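Local coordinates for protein alkaline phosphatase (Thermus thermophilus, PDB 7KWD) that probably hydrolyses phosphate monoesters as a zinc- and magnesium-dependent homodimeric enzyme of the alkaline phosphatase family, at residues F226-E234 and G243-V251. Numbering follows the deposited sequence.
Sequences FADGHVPYE and GVPSLKEMV
The pyrrolidine of P245 lies over one face of the F226 ring, a CH-pi contact with P245 CG 3.6 Å from the ring centroid and 17° off the ring normal. This packing joins the loop after strand 222-225 to the capping-box start of helix 247-259 in the alkaline phosphatase fold. M250 adds a Met-aromatic contact: its SD sits obliquely to the same ring, 3.8 Å from F226 CE2. The ring gets there because F226 CG stands anti to its own carbonyl carbon (chi1 -56°), beside the backbone N. An alanine at F226 would remove the ring, probably leaving P245 CG and M250 SD without their aromatic partner and opening a gap between loop and helix. Further along, P232 and V244 reach toward each other, both V244 methyls against CG and CD of the proline ring, with V244 CG1 3.7 Å from P232 CD. V231 completes the apolar layer, reaching V244 with CG1 and the M250 methyl with CG2.

No direct hydrogen bond links the segments, but waters do. One donates to both P232 O and P245 O; another donates to E234 OE1, whose carboxylate also forms salt bridges with R237 and R238, and accepts a weak bond from L247 N. Outward, V139 of strand 135-140 backs M250 and L247, while H230, in the same loop, sets its ring edge-to-face with H146, a predicted magnesium ligand. S246 and E249 fix the helix start: S246 N donates to E249 OE1 on its anti side, and E249 N returns a bond to S246 OG at 3.0 Å.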
loop_
_atom_site.group_PDB
_atom_site.type_symbol
_atom_site.label_atom_id
_atom_site.label_comp_id
_atom_site.label_asym_id
_atom_site.label_seq_id
_atom_site.Cartn_x
_atom_site.Cartn_y
_atom_site.Cartn_z
ATOM N N PHE A 226 32.636 1.679 -2.320
ATOM C CA PHE A 226 32.639 2.996 -2.920
ATOM C C PHE A 226 32.313 4.153 -1.997
ATOM O O PHE A 226 32.338 5.303 -2.451
ATOM C CB PHE A 226 31.654 2.989 -4.097
ATOM C CG PHE A 226 31.955 1.932 -5.103
ATOM C CD1 PHE A 226 32.969 2.105 -6.035
ATOM C CD2 PHE A 226 31.267 0.740 -5.081
ATOM C CE1 PHE A 226 33.263 1.095 -6.958
ATOM C CE2 PHE A 226 31.542 -0.270 -5.971
ATOM C CZ PHE A 226 32.541 -0.105 -6.924
ATOM N N ALA A 227 32.016 3.885 -0.728
ATOM C CA ALA A 227 31.743 4.915 0.261
ATOM C C ALA A 227 32.116 4.377 1.635
ATOM O O ALA A 227 32.259 3.158 1.832
ATOM C CB ALA A 227 30.269 5.355 0.235
ATOM N N ASP A 228 32.257 5.296 2.600
ATOM C CA ASP A 228 32.592 4.864 3.953
ATOM C C ASP A 228 31.486 3.984 4.511
ATOM O O ASP A 228 31.758 2.911 5.068
ATOM C CB ASP A 228 32.808 6.045 4.902
ATOM C CG ASP A 228 33.392 5.589 6.231
ATOM O OD1 ASP A 228 34.572 5.178 6.234
ATOM O OD2 ASP A 228 32.662 5.587 7.241
ATOM N N GLY A 229 30.224 4.459 4.397
ATOM C CA GLY A 229 29.033 3.713 4.759
ATOM C C GLY A 229 28.204 3.357 3.534
ATOM O O GLY A 229 28.750 2.886 2.532
ATOM N N HIS A 230 26.895 3.604 3.573
ATOM C CA HIS A 230 26.070 3.301 2.404
ATOM C C HIS A 230 26.454 4.189 1.228
ATOM O O HIS A 230 26.957 5.303 1.395
ATOM C CB HIS A 230 24.599 3.521 2.704
ATOM C CG HIS A 230 24.120 2.790 3.905
ATOM N ND1 HIS A 230 24.206 1.426 4.013
ATOM C CD2 HIS A 230 23.531 3.224 5.042
ATOM C CE1 HIS A 230 23.708 1.046 5.179
ATOM N NE2 HIS A 230 23.280 2.119 5.815
ATOM N N VAL A 231 26.240 3.675 0.025
ATOM C CA VAL A 231 26.435 4.497 -1.178
ATOM C C VAL A 231 25.434 5.639 -1.151
ATOM O O VAL A 231 24.294 5.452 -0.681
ATOM C CB VAL A 231 26.268 3.651 -2.456
ATOM C CG1 VAL A 231 26.544 4.477 -3.693
ATOM C CG2 VAL A 231 27.190 2.454 -2.380
ATOM N N PRO A 232 25.809 6.842 -1.584
ATOM C CA PRO A 232 24.855 7.956 -1.576
ATOM C C PRO A 232 23.588 7.671 -2.385
ATOM O O PRO A 232 23.605 6.986 -3.413
ATOM C CB PRO A 232 25.658 9.115 -2.194
ATOM C CG PRO A 232 27.107 8.794 -1.856
ATOM C CD PRO A 232 27.193 7.277 -1.880
ATOM N N TYR A 233 22.495 8.279 -1.922
ATOM C CA TYR A 233 21.258 8.308 -2.691
ATOM C C TYR A 233 21.486 8.778 -4.122
ATOM O O TYR A 233 22.297 9.680 -4.379
ATOM C CB TYR A 233 20.264 9.236 -2.024
ATOM C CG TYR A 233 19.761 8.816 -0.687
ATOM C CD1 TYR A 233 18.816 7.802 -0.577
ATOM C CD2 TYR A 233 20.188 9.470 0.478
ATOM C CE1 TYR A 233 18.306 7.431 0.682
ATOM C CE2 TYR A 233 19.701 9.107 1.718
ATOM C CZ TYR A 233 18.763 8.078 1.814
ATOM O OH TYR A 233 18.255 7.683 3.027
ATOM N N GLU A 234 20.725 8.191 -5.044
ATOM C CA GLU A 234 20.706 8.679 -6.423
ATOM C C GLU A 234 20.523 10.203 -6.509
ATOM O O GLU A 234 21.186 10.866 -7.308
ATOM C CB GLU A 234 19.601 7.971 -7.209
ATOM C CG GLU A 234 19.428 8.454 -8.648
ATOM C CD GLU A 234 20.615 8.171 -9.561
ATOM O OE1 GLU A 234 21.519 7.355 -9.236
ATOM O OE2 GLU A 234 20.658 8.815 -10.627
ATOM N N GLY A 243 31.262 11.524 -6.525
ATOM C CA GLY A 243 31.971 10.553 -7.331
ATOM C C GLY A 243 31.749 9.132 -6.850
ATOM O O GLY A 243 32.690 8.449 -6.412
ATOM N N VAL A 244 30.504 8.689 -6.913
ATOM C CA VAL A 244 30.127 7.330 -6.520
ATOM C C VAL A 244 29.387 6.713 -7.694
ATOM O O VAL A 244 28.801 7.415 -8.532
ATOM C CB VAL A 244 29.256 7.317 -5.228
ATOM C CG1 VAL A 244 30.057 7.879 -4.100
ATOM C CG2 VAL A 244 27.980 8.135 -5.420
ATOM N N PRO A 245 29.395 5.376 -7.785
ATOM C CA PRO A 245 28.690 4.740 -8.906
ATOM C C PRO A 245 27.190 4.742 -8.661
ATOM O O PRO A 245 26.722 4.843 -7.524
ATOM C CB PRO A 245 29.262 3.324 -8.947
ATOM C CG PRO A 245 29.798 3.061 -7.555
ATOM C CD PRO A 245 30.005 4.389 -6.867
ATOM N N SER A 246 26.441 4.725 -9.758
ATOM C CA SER A 246 25.019 4.419 -9.716
ATOM C C SER A 246 24.822 2.914 -9.543
ATOM O O SER A 246 25.709 2.108 -9.834
ATOM C CB SER A 246 24.328 4.867 -11.011
ATOM O OG SER A 246 24.874 4.159 -12.123
ATOM N N LEU A 247 23.634 2.521 -9.100
ATOM C CA LEU A 247 23.365 1.084 -9.055
ATOM C C LEU A 247 23.589 0.457 -10.434
ATOM O O LEU A 247 24.202 -0.618 -10.552
ATOM C CB LEU A 247 21.960 0.839 -8.531
ATOM C CG LEU A 247 21.634 -0.640 -8.238
ATOM C CD1 LEU A 247 22.625 -1.252 -7.281
ATOM C CD2 LEU A 247 20.207 -0.716 -7.677
ATOM N N LYS A 248 23.141 1.140 -11.494
ATOM C CA LYS A 248 23.331 0.615 -12.845
ATOM C C LYS A 248 24.797 0.348 -13.139
ATOM O O LYS A 248 25.155 -0.718 -13.680
ATOM C CB LYS A 248 22.769 1.606 -13.878
ATOM C CG LYS A 248 22.949 1.145 -15.343
ATOM C CD LYS A 248 22.403 2.232 -16.285
ATOM C CE LYS A 248 22.347 1.787 -17.749
ATOM N NZ LYS A 248 21.908 2.938 -18.600
ATOM N N GLU A 249 25.667 1.312 -12.823
ATOM C CA GLU A 249 27.093 1.143 -13.112
ATOM C C GLU A 249 27.654 -0.084 -12.411
ATOM O O GLU A 249 28.531 -0.772 -12.943
ATOM C CB GLU A 249 27.880 2.394 -12.689
ATOM C CG GLU A 249 27.780 3.546 -13.709
ATOM C CD GLU A 249 28.324 4.893 -13.217
ATOM O OE1 GLU A 249 28.244 5.224 -12.006
ATOM O OE2 GLU A 249 28.827 5.636 -14.074
ATOM N N MET A 250 27.187 -0.349 -11.197
ATOM C CA MET A 250 27.657 -1.527 -10.472
ATOM C C MET A 250 27.141 -2.805 -11.123
ATOM O O MET A 250 27.910 -3.747 -11.333
ATOM C CB MET A 250 27.226 -1.428 -9.004
ATOM C CG MET A 250 28.049 -0.405 -8.208
ATOM S SD MET A 250 27.792 -0.427 -6.434
ATOM C CE MET A 250 26.410 0.468 -6.127
ATOM N N VAL A 251 25.855 -2.846 -11.499
ATOM C CA VAL A 251 25.352 -4.029 -12.209
ATOM C C VAL A 251 26.093 -4.241 -13.538
ATOM O O VAL A 251 26.425 -5.380 -13.903
ATOM C CB VAL A 251 23.831 -3.916 -12.412
ATOM C CG1 VAL A 251 23.342 -5.052 -13.255
ATOM C CG2 VAL A 251 23.099 -3.936 -11.046
HETATM O O HOH W 1 33.185 5.838 -5.077
HETATM O O HOH W 2 24.197 6.146 -6.327
HETATM O O HOH W 3 22.033 5.162 -7.828
#